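PDB 2RFB: cytochrome P450 from Picrophilus torridus, which binds heme through an axial cysteine and probably acts as a monooxygenase, inserting one atom of molecular oxygen into a substrate. Local coordinates for residues 213-218 against 311-316. Numbering follows the deposited sequence.
Sequences DALKNR and DILNHF
Two helices of the cytochrome P450 fold meet near their C-terminal ends here: the short helix 211-216, just before helix 218-228, and the last turn of helix 298-315, the long helix that starts shortly after the heme-ligating cysteine. L313 carries the contact. Its CG stands anti to its carbonyl carbon (chi1 -72°), and the extended second torsion of 173° sends CD1 outward to the other helix. There CD1 lies 3.9 Å from CB of A214, whose small methyl lets the leucine methyl pack against this face of helix 211-216. L215 reaches back the other way, so the two leucines pass alongside each other in opposite directions; CG of L215 is 4.2 Å from the same CD1 of L313. The CA atoms of L215 and L313 are 7.8 Å apart. Toward the surface, CD2 of L215 lies near the side-chain amide of N314, a polar residue suited to the exposed flank. Next to the pair, R218 runs its chain along L309 and N310 of helix 298-315, and its NH1 makes a weak hydrogen bond to O of S306. No hydrogen bond joins the two segments, and only 152 Å² is buried between them; between these helix ends, cohesion therefore rests on van der Waals contact and the exclusion of water from A214 and L313, with L215 at the partly exposed margin.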
# COMPACT_ATOMS: atom_id res chain seq x y z
N ASP A 213 -1.83 -23.49 -10.48
CA ASP A 213 -2.35 -23.31 -9.13
C ASP A 213 -2.77 -21.87 -8.89
O ASP A 213 -3.76 -21.63 -8.21
CB ASP A 213 -1.35 -23.70 -8.08
CG ASP A 213 -1.03 -25.15 -8.08
OD1 ASP A 213 -1.83 -26.01 -8.57
OD2 ASP A 213 0.06 -25.41 -7.55
N ALA A 214 -2.02 -20.92 -9.44
CA ALA A 214 -2.35 -19.50 -9.28
C ALA A 214 -3.73 -19.22 -9.85
O ALA A 214 -4.49 -18.46 -9.26
CB ALA A 214 -1.30 -18.63 -9.97
N LEU A 215 -4.06 -19.83 -10.98
CA LEU A 215 -5.35 -19.62 -11.63
C LEU A 215 -6.50 -20.18 -10.81
O LEU A 215 -7.58 -19.61 -10.85
CB LEU A 215 -5.39 -20.20 -13.06
CG LEU A 215 -4.76 -19.24 -14.10
CD1 LEU A 215 -4.58 -19.89 -15.47
CD2 LEU A 215 -5.55 -17.94 -14.19
N LYS A 216 -6.25 -21.27 -10.09
CA LYS A 216 -7.27 -21.95 -9.35
C LYS A 216 -7.48 -21.30 -8.00
O LYS A 216 -8.47 -21.58 -7.34
CB LYS A 216 -6.92 -23.43 -9.18
CG LYS A 216 -7.16 -24.27 -10.42
CD LYS A 216 -6.43 -25.59 -10.34
CE LYS A 216 -7.00 -26.60 -11.31
NZ LYS A 216 -6.55 -26.35 -12.73
N ASN A 217 -6.55 -20.47 -7.58
CA ASN A 217 -6.68 -19.74 -6.33
C ASN A 217 -5.93 -18.44 -6.40
O ASN A 217 -4.87 -18.29 -5.83
CB ASN A 217 -6.18 -20.59 -5.15
CG ASN A 217 -6.49 -19.97 -3.75
OD1 ASN A 217 -6.25 -20.65 -2.74
ND2 ASN A 217 -7.02 -18.73 -3.68
N ARG A 218 -6.52 -17.46 -7.06
CA ARG A 218 -5.90 -16.15 -7.18
C ARG A 218 -5.63 -15.50 -5.83
O ARG A 218 -4.50 -15.06 -5.57
CB ARG A 218 -6.71 -15.26 -8.09
CG ARG A 218 -6.58 -15.76 -9.52
CD ARG A 218 -7.18 -14.84 -10.52
NE ARG A 218 -8.59 -15.18 -10.73
CZ ARG A 218 -9.60 -14.37 -10.45
NH1 ARG A 218 -9.40 -13.15 -9.91
NH2 ARG A 218 -10.83 -14.81 -10.69
N ASP A 311 -5.70 -11.28 -15.31
CA ASP A 311 -5.46 -10.67 -16.60
C ASP A 311 -4.05 -10.90 -17.13
O ASP A 311 -3.88 -11.10 -18.34
CB ASP A 311 -5.73 -9.17 -16.54
CG ASP A 311 -7.20 -8.85 -16.59
OD1 ASP A 311 -8.03 -9.78 -16.80
OD2 ASP A 311 -7.51 -7.65 -16.43
N ILE A 312 -3.04 -10.86 -16.25
CA ILE A 312 -1.69 -11.04 -16.74
C ILE A 312 -1.56 -12.48 -17.14
O ILE A 312 -1.04 -12.79 -18.17
CB ILE A 312 -0.65 -10.67 -15.68
CG1 ILE A 312 -0.50 -9.17 -15.57
CG2 ILE A 312 0.70 -11.35 -15.93
CD1 ILE A 312 0.19 -8.80 -14.24
N LEU A 313 -2.06 -13.37 -16.33
CA LEU A 313 -1.90 -14.77 -16.68
C LEU A 313 -2.62 -15.17 -17.96
O LEU A 313 -2.11 -16.03 -18.68
CB LEU A 313 -2.22 -15.69 -15.51
CG LEU A 313 -1.20 -15.69 -14.36
CD1 LEU A 313 -1.74 -16.50 -13.20
CD2 LEU A 313 0.05 -16.33 -14.83
N ASN A 314 -3.77 -14.55 -18.27
CA ASN A 314 -4.50 -14.93 -19.50
C ASN A 314 -3.99 -14.21 -20.76
O ASN A 314 -4.36 -14.57 -21.87
CB ASN A 314 -6.01 -14.70 -19.36
CG ASN A 314 -6.67 -15.70 -18.44
OD1 ASN A 314 -6.92 -15.40 -17.27
ND2 ASN A 314 -6.95 -16.88 -18.93
N HIS A 315 -3.19 -13.17 -20.59
CA HIS A 315 -2.69 -12.42 -21.71
C HIS A 315 -1.37 -13.00 -22.26
O HIS A 315 -1.18 -13.05 -23.46
CB HIS A 315 -2.51 -10.93 -21.34
CG HIS A 315 -2.31 -10.06 -22.54
ND1 HIS A 315 -1.06 -9.68 -22.98
CD2 HIS A 315 -3.19 -9.56 -23.44
CE1 HIS A 315 -1.19 -8.97 -24.09
NE2 HIS A 315 -2.47 -8.88 -24.39
N PHE A 316 -0.48 -13.44 -21.38
CA PHE A 316 0.79 -14.02 -21.81
C PHE A 316 0.81 -15.57 -21.75
O PHE A 316 0.22 -16.16 -20.87
CB PHE A 316 1.94 -13.42 -20.97
CG PHE A 316 2.02 -11.92 -21.03
CD1 PHE A 316 2.52 -11.27 -22.16
CD2 PHE A 316 1.57 -11.14 -19.96
CE1 PHE A 316 2.59 -9.86 -22.21
CE2 PHE A 316 1.62 -9.74 -20.01
CZ PHE A 316 2.14 -9.10 -21.11